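Local structure of formimidoylglutamase (Bacillus subtilis, 3M1R) at residues S75-S84 and L310-L318. The protein catalyses the manganese-dependent hydrolysis of N-formimidoyl-L-glutamate to L-glutamate and formamide, a step of histidine breakdown. Residues are numbered along the deposited sequence; the frame is centred on the assembly and turned at random.
Sequences SAELGEHVVS and LHALKGMKL
Lys317, near the end of helix 300-318, reaches His81 and Glu80 in the hairpin of strands 74-75 and 80-81. Its chain bends at chi2, 125°, which swings NZ to within 3.1 Å of His81 O, tilted 20° from the carbonyl plane. The same NZ forms a salt bridge to Glu80 OE1 at 3.2 Å, its hydrogen bond weak, while CE lies against the carboxylate. With an alanine in place of Lys317, Glu80 and the His81 carbonyl would probably lose this cationic partner, and Leu78 CD2 part of its packing. Lys314, fully extended, meets Glu77 at about a right angle, Lys314 NZ 3.1 Å from Glu77 OE2 in a salt bridge whose hydrogen bond is weak; its stronger partner is Glu193 of the second subunit, which also binds Ser75 OG. Between the two lysines Leu78 drops its methyls onto both aliphatic chains, CD1 lying 3.5 Å from Leu318 CD2. In the loop after the hairpin, Val82 packs across Leu313, CB to CB 4.0 Å, with CG1 over Lys314 CA. The hairpin, with a G1 bulge at Gly79 and Glu80, thus packs against helix 300-318, whose Leu313 also touches strands 39-45 and 121-127 of the central parallel sheet, while His311 and Ala312 pack on helix 267-278.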
# COMPACT_ATOMS: atom_id res chain seq x y z
N SER D 75 32.19 12.86 3.58
CA SER D 75 31.72 14.09 4.21
C SER D 75 32.38 15.31 3.56
O SER D 75 33.60 15.39 3.48
CB SER D 75 32.04 14.09 5.69
OG SER D 75 31.76 15.35 6.28
N ALA D 76 31.57 16.25 3.10
CA ALA D 76 32.09 17.45 2.47
C ALA D 76 32.61 18.39 3.54
O ALA D 76 33.44 19.25 3.27
CB ALA D 76 31.01 18.13 1.63
N GLU D 77 32.12 18.21 4.76
CA GLU D 77 32.54 19.06 5.88
C GLU D 77 33.84 18.55 6.52
O GLU D 77 34.46 19.23 7.32
CB GLU D 77 31.42 19.16 6.92
CG GLU D 77 31.66 20.17 8.03
CD GLU D 77 30.51 20.21 9.04
OE1 GLU D 77 30.79 20.28 10.26
OE2 GLU D 77 29.34 20.17 8.62
N LEU D 78 34.24 17.34 6.15
CA LEU D 78 35.47 16.74 6.65
C LEU D 78 36.49 16.73 5.53
O LEU D 78 37.69 16.63 5.77
CB LEU D 78 35.21 15.30 7.09
CG LEU D 78 35.13 14.92 8.57
CD1 LEU D 78 34.26 15.87 9.36
CD2 LEU D 78 34.63 13.49 8.67
N GLY D 79 36.02 16.82 4.29
CA GLY D 79 36.89 16.67 3.15
C GLY D 79 37.49 15.28 3.11
O GLY D 79 38.58 15.08 2.56
N GLU D 80 36.79 14.31 3.70
CA GLU D 80 37.25 12.93 3.69
C GLU D 80 36.16 11.95 4.11
O GLU D 80 35.11 12.34 4.63
CB GLU D 80 38.46 12.78 4.61
CG GLU D 80 38.23 13.38 5.99
CD GLU D 80 39.42 13.20 6.90
OE1 GLU D 80 40.30 12.36 6.58
OE2 GLU D 80 39.48 13.89 7.94
N HIS D 81 36.42 10.67 3.88
CA HIS D 81 35.49 9.64 4.30
C HIS D 81 35.42 9.55 5.83
O HIS D 81 36.39 9.86 6.53
CB HIS D 81 35.88 8.32 3.67
CG HIS D 81 35.99 8.39 2.18
ND1 HIS D 81 36.88 7.63 1.45
CD2 HIS D 81 35.34 9.16 1.28
CE1 HIS D 81 36.75 7.91 0.17
NE2 HIS D 81 35.83 8.84 0.04
N VAL D 82 34.25 9.15 6.35
CA VAL D 82 34.06 9.07 7.80
C VAL D 82 34.66 7.80 8.37
O VAL D 82 34.85 7.70 9.58
CB VAL D 82 32.57 9.12 8.20
CG1 VAL D 82 31.98 10.49 7.92
CG2 VAL D 82 31.79 8.00 7.52
N VAL D 83 34.94 6.83 7.51
CA VAL D 83 35.71 5.66 7.90
C VAL D 83 37.06 5.73 7.20
O VAL D 83 37.12 5.74 5.96
CB VAL D 83 34.99 4.37 7.52
CG1 VAL D 83 35.90 3.17 7.69
CG2 VAL D 83 33.74 4.20 8.36
N SER D 84 38.14 5.79 7.97
CA SER D 84 39.47 5.91 7.37
C SER D 84 39.94 4.58 6.79
O SER D 84 40.42 4.52 5.66
CB SER D 84 40.47 6.46 8.39
OG SER D 84 40.27 5.89 9.67
N LEU D 310 26.09 7.77 10.24
CA LEU D 310 27.04 8.61 9.52
C LEU D 310 27.50 9.80 10.35
O LEU D 310 28.68 10.08 10.39
CB LEU D 310 26.47 9.06 8.18
CG LEU D 310 26.31 7.89 7.19
CD1 LEU D 310 25.51 8.30 5.97
CD2 LEU D 310 27.68 7.36 6.77
N HIS D 311 26.57 10.48 11.04
CA HIS D 311 26.92 11.68 11.79
C HIS D 311 27.64 11.36 13.10
O HIS D 311 28.46 12.12 13.56
CB HIS D 311 25.70 12.58 12.02
CG HIS D 311 25.29 13.35 10.81
ND1 HIS D 311 25.56 14.70 10.65
CD2 HIS D 311 24.62 12.97 9.69
CE1 HIS D 311 25.09 15.11 9.48
NE2 HIS D 311 24.51 14.08 8.89
N ALA D 312 27.34 10.21 13.68
CA ALA D 312 28.11 9.77 14.83
C ALA D 312 29.53 9.44 14.41
O ALA D 312 30.49 9.82 15.08
CB ALA D 312 27.44 8.55 15.49
N LEU D 313 29.68 8.72 13.31
CA LEU D 313 31.01 8.37 12.79
C LEU D 313 31.78 9.65 12.51
O LEU D 313 32.96 9.76 12.83
CB LEU D 313 30.88 7.59 11.49
CG LEU D 313 31.17 6.09 11.34
CD1 LEU D 313 31.60 5.37 12.61
CD2 LEU D 313 29.98 5.43 10.69
N LYS D 314 31.09 10.61 11.91
CA LYS D 314 31.67 11.91 11.60
C LYS D 314 32.21 12.54 12.88
O LYS D 314 33.34 13.04 12.91
CB LYS D 314 30.59 12.80 10.99
CG LYS D 314 31.08 14.16 10.52
CD LYS D 314 29.93 14.93 9.89
CE LYS D 314 30.25 16.40 9.75
NZ LYS D 314 29.09 17.16 9.22
N GLY D 315 31.40 12.53 13.94
CA GLY D 315 31.78 13.11 15.21
C GLY D 315 32.99 12.40 15.78
O GLY D 315 33.91 13.04 16.28
N MSE D 316 33.01 11.08 15.69
CA MSE D 316 34.16 10.33 16.17
C MSE D 316 35.44 10.66 15.39
O MSE D 316 36.50 10.86 15.98
CB MSE D 316 33.88 8.83 16.18
CG MSE D 316 32.72 8.43 17.09
SE MSE D 316 32.13 6.61 16.81
CE MSE D 316 33.61 5.71 17.71
N LYS D 317 35.33 10.74 14.06
CA LYS D 317 36.47 11.08 13.22
C LYS D 317 37.00 12.48 13.56
O LYS D 317 38.19 12.75 13.43
CB LYS D 317 36.12 10.98 11.73
CG LYS D 317 37.27 11.33 10.79
CD LYS D 317 37.59 10.23 9.77
CE LYS D 317 38.88 10.55 9.01
NZ LYS D 317 39.16 9.66 7.84
N LEU D 318 36.11 13.33 14.03
CA LEU D 318 36.42 14.72 14.31
C LEU D 318 37.01 14.93 15.70
O LEU D 318 37.68 15.92 15.96
CB LEU D 318 35.13 15.53 14.21
CG LEU D 318 35.17 16.87 13.49
CD1 LEU D 318 36.42 16.99 12.62
CD2 LEU D 318 33.90 17.04 12.67